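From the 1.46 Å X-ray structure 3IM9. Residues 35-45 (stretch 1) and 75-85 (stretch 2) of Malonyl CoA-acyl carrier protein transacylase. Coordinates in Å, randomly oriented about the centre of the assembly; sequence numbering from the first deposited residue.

Stretch 1, residues 35-45: DQATEILTSAA
Stretch 2 75-85: LTHSSALLAAL

Two helices pack against each other in this contact, and the packing rests on shape rather than on direct polar bonds. Residues 35-45 are helical throughout, with phi/psi values near -65/-40; the second helix starts before Leu-75 and runs through Ala-83, and Leu-85 has left helical geometry with phi/psi of -79/132. The N-to-C directions make an angle of 151°, so the helices run roughly antiparallel, and their axes approach to 7.3 Å. Three CA-CA distances set the register: Ala-37 CA to Ala-80 CA 4.1 Å, Gln-36 CA to Ala-84 CA 5.2 Å, and Leu-41 CA to Thr-76 CA 6.3 Å. The backbones are thus very close at Ala-37 and Ala-80 and further apart toward Thr-76.

Small residues make the close approach possible. Ala-37 CB lies 4.0 Å from Ala-80 CB and 3.5 Å from Ala-80 O, while Ala-37 CA to Ala-80 O, also 3.5 Å, forms a CA-H...O contact with an angle of 127° at the hydrogen. Both CA-to-CB bonds point sideways, and each methyl fills space beside the opposing backbone. Ala-84 extends this thin layer, its CB 4.5 Å from Ala-37 CB.

The principal bump is Ile-40, which has the largest covered area of either stretch, 72 Å². Its CA-to-CB bond points toward the partner, chi1 (-65°) and chi2 (-60°) are both m, and the side chain enters a hollow bounded by Thr-76, Ser-79, Ala-80 and Ala-83. The walls are close: Ile-40 CG2 is 3.7 Å from both Thr-76 O and Ala-80 N and 3.9 Å from Ser-79 CB, and Ile-40 CG1 is 3.8 Å from Ala-83 CB. Alanine methyls keep two sides of the hollow low. Ser-79, with chi1 m at -68°, turns its hydroxyl back along its own helix, where Ser-79 OG donates to Leu-75 O at 2.8 Å, so the polar group is satisfied without a partner across the contact.

Beyond Ile-40, Leu-41 reaches in from a sideways CA-to-CB bond, its end coming nearer with chi1 m (-70°) and chi2 t (160°). Leu-41 CD2 meets Thr-76 CG2 at 3.6 Å and Leu-41 CG lies 4.0 Å from Ala-80 CB. Thr-76 points toward the first helix with chi1 m (-67°), and its methyl provides the apolar surface for this leucine. Thr-76 OG1 is 3.5 Å from Ala-44 CB and is hydrogen-bonded elsewhere in the structure. Ala-44, small and buried, closes this end.

At the other end, exposed Gln-36 covers the margin with its aliphatic base: Gln-36 CB is 3.3 Å from Ala-83 O and 4.0 Å from Ala-83 CB. With chi1 m (-73°), chi2 p (67°) and chi3 53°, its amide reaches a water that donates to Gln-36 OE1 at 3.2 Å and to Ala-84 O at 2.7 Å. No direct hydrogen bond crosses the contact, which buries 423 Å² summed over both sides.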

# COMPACT_ATOMS: atom_id res chain seq x y z
N ASP A 35 10.82 21.31 -9.78
CA ASP A 35 10.48 22.15 -8.65
C ASP A 35 9.36 21.58 -7.78
O ASP A 35 9.43 21.65 -6.51
CB ASP A 35 10.04 23.52 -9.21
CG ASP A 35 11.23 24.34 -9.72
OD1 ASP A 35 12.42 24.03 -9.46
OD2 ASP A 35 10.95 25.34 -10.42
N GLN A 36 8.38 20.98 -8.44
CA GLN A 36 7.20 20.49 -7.66
C GLN A 36 7.62 19.28 -6.85
O GLN A 36 7.21 19.17 -5.67
CB GLN A 36 6.03 20.14 -8.58
CG GLN A 36 5.29 21.41 -9.19
CD GLN A 36 6.17 22.19 -10.16
OE1 GLN A 36 6.73 21.63 -11.12
NE2 GLN A 36 6.33 23.51 -9.88
N ALA A 37 8.35 18.35 -7.50
CA ALA A 37 8.82 17.20 -6.73
C ALA A 37 9.72 17.64 -5.62
O ALA A 37 9.68 17.06 -4.55
CB ALA A 37 9.55 16.24 -7.61
N THR A 38 10.60 18.62 -5.81
CA THR A 38 11.51 19.02 -4.78
C THR A 38 10.84 19.71 -3.60
O THR A 38 11.25 19.54 -2.46
CB THR A 38 12.61 19.98 -5.39
OG1 THR A 38 13.28 19.28 -6.44
CG2 THR A 38 13.59 20.50 -4.38
N GLU A 39 9.74 20.40 -3.88
CA GLU A 39 8.94 20.93 -2.77
C GLU A 39 8.44 19.83 -1.79
O GLU A 39 8.51 20.00 -0.57
CB GLU A 39 7.78 21.67 -3.37
CG GLU A 39 6.88 22.27 -2.30
CD GLU A 39 5.79 23.20 -2.89
OE1 GLU A 39 5.51 23.19 -4.16
OE2 GLU A 39 5.22 23.92 -2.03
N ILE A 40 8.01 18.71 -2.39
CA ILE A 40 7.55 17.59 -1.58
C ILE A 40 8.73 16.98 -0.83
O ILE A 40 8.68 16.74 0.38
CB ILE A 40 6.85 16.53 -2.43
CG1 ILE A 40 5.52 17.04 -3.07
CG2 ILE A 40 6.54 15.26 -1.60
CD1 ILE A 40 4.48 17.51 -2.04
N LEU A 41 9.83 16.73 -1.57
CA LEU A 41 10.98 16.08 -0.89
C LEU A 41 11.53 16.94 0.24
O LEU A 41 11.88 16.44 1.29
CB LEU A 41 12.05 15.81 -2.00
CG LEU A 41 11.59 14.72 -2.92
CD1 LEU A 41 12.37 14.80 -4.25
CD2 LEU A 41 11.92 13.29 -2.35
N THR A 42 11.61 18.26 0.03
CA THR A 42 12.10 19.17 1.06
C THR A 42 11.08 19.32 2.17
O THR A 42 11.49 19.39 3.34
CB THR A 42 12.33 20.57 0.45
OG1 THR A 42 13.41 20.50 -0.49
CG2 THR A 42 12.68 21.58 1.50
N SER A 43 9.79 19.18 1.85
CA SER A 43 8.79 19.20 2.96
C SER A 43 9.01 18.04 3.90
O SER A 43 9.00 18.18 5.09
CB SER A 43 7.39 19.19 2.41
OG SER A 43 6.40 19.20 3.44
N ALA A 44 9.22 16.86 3.31
CA ALA A 44 9.44 15.65 4.13
C ALA A 44 10.72 15.83 4.95
O ALA A 44 10.78 15.51 6.15
CB ALA A 44 9.59 14.44 3.18
N ALA A 45 11.78 16.33 4.31
CA ALA A 45 13.07 16.57 5.03
C ALA A 45 12.90 17.54 6.23
O ALA A 45 13.51 17.32 7.26
CB ALA A 45 14.13 17.08 4.08
N LEU A 75 5.54 7.25 0.78
CA LEU A 75 4.62 8.39 0.60
C LEU A 75 5.30 9.57 -0.07
O LEU A 75 4.69 10.21 -0.95
CB LEU A 75 4.04 8.78 1.99
CG LEU A 75 2.97 9.86 1.86
CD1 LEU A 75 1.62 9.22 1.62
CD2 LEU A 75 2.91 10.60 3.20
N THR A 76 6.54 9.86 0.39
CA THR A 76 7.24 11.01 -0.13
C THR A 76 7.56 10.81 -1.61
O THR A 76 7.33 11.73 -2.46
CB THR A 76 8.53 11.18 0.62
OG1 THR A 76 8.14 11.53 1.97
CG2 THR A 76 9.36 12.36 0.05
N HIS A 77 8.02 9.62 -2.03
CA HIS A 77 8.38 9.39 -3.43
C HIS A 77 7.13 9.46 -4.31
O HIS A 77 7.11 10.19 -5.32
CB HIS A 77 9.00 8.00 -3.53
CG HIS A 77 9.62 7.69 -4.88
ND1 HIS A 77 9.74 8.57 -5.95
CD2 HIS A 77 10.17 6.52 -5.24
CE1 HIS A 77 10.40 7.92 -6.92
NE2 HIS A 77 10.63 6.67 -6.51
N SER A 78 6.05 8.79 -3.94
CA SER A 78 4.84 8.81 -4.73
C SER A 78 4.25 10.23 -4.80
O SER A 78 3.78 10.65 -5.88
CB SER A 78 3.78 7.85 -4.16
OG SER A 78 4.16 6.49 -4.45
N SER A 79 4.29 10.95 -3.67
CA SER A 79 3.68 12.31 -3.68
C SER A 79 4.55 13.25 -4.50
O SER A 79 4.02 14.23 -5.07
CB SER A 79 3.58 12.81 -2.25
OG SER A 79 2.59 12.00 -1.52
N ALA A 80 5.86 13.06 -4.49
CA ALA A 80 6.76 13.95 -5.25
C ALA A 80 6.52 13.75 -6.72
O ALA A 80 6.43 14.71 -7.50
CB ALA A 80 8.25 13.65 -4.89
N LEU A 81 6.39 12.49 -7.15
CA LEU A 81 6.03 12.20 -8.54
C LEU A 81 4.71 12.80 -8.88
O LEU A 81 4.52 13.38 -9.98
CB LEU A 81 6.03 10.70 -8.86
CG LEU A 81 7.36 9.99 -8.81
CD1 LEU A 81 7.17 8.49 -8.80
CD2 LEU A 81 8.23 10.33 -10.01
N LEU A 82 3.72 12.58 -8.03
CA LEU A 82 2.37 13.10 -8.26
C LEU A 82 2.40 14.62 -8.46
O LEU A 82 1.75 15.09 -9.38
CB LEU A 82 1.46 12.61 -7.08
CG LEU A 82 -0.00 13.00 -7.26
CD1 LEU A 82 -0.58 12.13 -8.31
CD2 LEU A 82 -0.60 12.67 -5.96
N ALA A 83 3.19 15.35 -7.65
CA ALA A 83 3.19 16.85 -7.66
C ALA A 83 3.79 17.26 -9.04
O ALA A 83 3.43 18.33 -9.53
CB ALA A 83 3.99 17.34 -6.52
N ALA A 84 4.65 16.45 -9.66
CA ALA A 84 5.36 16.82 -10.91
C ALA A 84 4.52 16.53 -12.13
O ALA A 84 4.83 17.04 -13.22
CB ALA A 84 6.71 16.11 -11.04
N LEU A 85 3.51 15.65 -12.04
CA LEU A 85 2.69 15.26 -13.15
C LEU A 85 1.61 16.30 -13.49
O LEU A 85 0.83 16.77 -12.61
CB LEU A 85 2.00 13.90 -12.86
CG LEU A 85 3.00 12.73 -12.82
CD1 LEU A 85 2.36 11.54 -12.14
CD2 LEU A 85 3.32 12.37 -14.31
O HOH W 1 6.36 19.29 -13.24